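Local coordinates for putative Fe-S biosynthesis protein (Lactobacillus salivarius, PDB 2P2E) that is of unknown function but probably takes part in the assembly of iron-sulphur clusters, at residues D29-V34 with C43-D48. Numbering follows the deposited sequence.
Sequences DFDDGV and CSLNSD
Asp31 turns its side chain into the curve of 43-48, and its backbone N donates a nearly straight hydrogen bond to Asp48 O (2.8 Å, 168°). The same Asp48 O lies 3.3 Å from Asp31 CB, so the carbonyl packs against the start of the side chain as well. With CG anti to the backbone N (chi1 -161°), the carboxylate reaches Ser44, where OD2 accepts a weak, bent bond from Ser44 N (2.9 Å). Its other oxygen, OD1, lies 3.5 Å from Leu45 CD2, the two side chains crossing at about a right angle, and that methyl also packs against the backbone of Gly33. Phe30 meets Ser47: the ring atom CZ is 3.3 Å from Ser47 O and 3.6 Å from Ser47 CB, while Ser47 CA sits over one face, displaced toward the rim. Within 29-34, Asp32 OD1 accepts from Val34 N (2.9 Å), closing an Asx turn, and its carboxylate also binds Lys78 and Tyr80. Tyr84 stacks on Phe30, Phe49 meets that ring edge-to-face, and Asp29 forms a salt bridge to Arg50 and a hydrogen bond to Tyr64. The contact thus draws together the two ends of the connection between antiparallel neighbours, strand 24-30 and strand 49-55.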
# COMPACT_ATOMS: atom_id res chain seq x y z
N ASP A 29 1.35 3.47 1.58
CA ASP A 29 2.09 4.56 2.19
C ASP A 29 3.15 5.21 1.32
O ASP A 29 3.82 4.55 0.53
CB ASP A 29 2.72 4.05 3.49
CG ASP A 29 3.61 5.09 4.16
OD1 ASP A 29 3.13 6.21 4.39
OD2 ASP A 29 4.78 4.77 4.46
N PHE A 30 3.27 6.52 1.46
CA PHE A 30 4.30 7.27 0.76
C PHE A 30 5.27 7.55 1.90
O PHE A 30 5.00 8.37 2.78
CB PHE A 30 3.75 8.56 0.17
CG PHE A 30 4.67 9.20 -0.81
CD1 PHE A 30 5.07 8.50 -1.95
CD2 PHE A 30 5.20 10.46 -0.58
CE1 PHE A 30 5.98 9.05 -2.84
CE2 PHE A 30 6.11 11.02 -1.46
CZ PHE A 30 6.50 10.31 -2.60
N ASP A 31 6.38 6.84 1.88
CA ASP A 31 7.40 6.92 2.91
C ASP A 31 8.15 8.23 2.91
O ASP A 31 9.22 8.33 2.33
CB ASP A 31 8.39 5.78 2.72
CG ASP A 31 9.18 5.51 3.96
OD1 ASP A 31 9.06 6.30 4.91
OD2 ASP A 31 9.93 4.51 3.98
N ASP A 32 7.61 9.24 3.59
CA ASP A 32 8.25 10.55 3.62
C ASP A 32 8.37 11.10 5.03
O ASP A 32 8.77 12.25 5.24
CB ASP A 32 7.46 11.53 2.75
CG ASP A 32 5.99 11.55 3.09
OD1 ASP A 32 5.62 11.04 4.17
OD2 ASP A 32 5.20 12.09 2.29
N GLY A 33 8.02 10.28 6.01
CA GLY A 33 8.11 10.72 7.39
C GLY A 33 6.88 11.45 7.87
O GLY A 33 6.77 11.76 9.05
N VAL A 34 5.95 11.74 6.97
CA VAL A 34 4.73 12.42 7.36
C VAL A 34 3.68 11.40 7.85
O VAL A 34 3.45 10.37 7.22
CB VAL A 34 4.14 13.25 6.19
CG1 VAL A 34 2.95 14.06 6.67
CG2 VAL A 34 5.20 14.18 5.64
N CYS A 43 11.66 3.14 8.69
CA CYS A 43 11.33 4.23 7.78
C CYS A 43 12.47 4.61 6.86
O CYS A 43 13.46 5.20 7.29
CB CYS A 43 10.87 5.46 8.57
SG CYS A 43 9.08 5.67 8.55
N SER A 44 12.31 4.28 5.59
CA SER A 44 13.31 4.62 4.60
C SER A 44 12.68 5.88 4.04
O SER A 44 11.93 5.82 3.06
CB SER A 44 13.38 3.51 3.56
OG SER A 44 13.11 2.25 4.16
N LEU A 45 12.95 7.01 4.67
CA LEU A 45 12.36 8.26 4.24
C LEU A 45 12.80 8.73 2.86
O LEU A 45 13.14 9.90 2.68
CB LEU A 45 12.64 9.34 5.28
CG LEU A 45 12.28 8.90 6.70
CD1 LEU A 45 12.71 9.99 7.67
CD2 LEU A 45 10.79 8.62 6.83
N ASN A 46 12.79 7.84 1.88
CA ASN A 46 13.19 8.22 0.52
C ASN A 46 11.96 8.51 -0.34
O ASN A 46 12.00 8.41 -1.57
CB ASN A 46 14.02 7.10 -0.10
CG ASN A 46 13.24 5.82 -0.22
OD1 ASN A 46 12.73 5.29 0.77
ND2 ASN A 46 13.16 5.30 -1.45
N SER A 47 10.87 8.88 0.33
CA SER A 47 9.62 9.19 -0.34
C SER A 47 9.32 8.18 -1.45
O SER A 47 9.31 8.51 -2.64
CB SER A 47 9.65 10.62 -0.89
OG SER A 47 10.82 10.82 -1.67
N ASP A 48 9.08 6.94 -1.03
CA ASP A 48 8.77 5.87 -1.95
C ASP A 48 7.53 5.14 -1.49
O ASP A 48 7.14 5.24 -0.33
CB ASP A 48 9.93 4.91 -2.05
CG ASP A 48 10.55 4.92 -3.41
OD1 ASP A 48 10.01 5.65 -4.27
OD2 ASP A 48 11.56 4.20 -3.62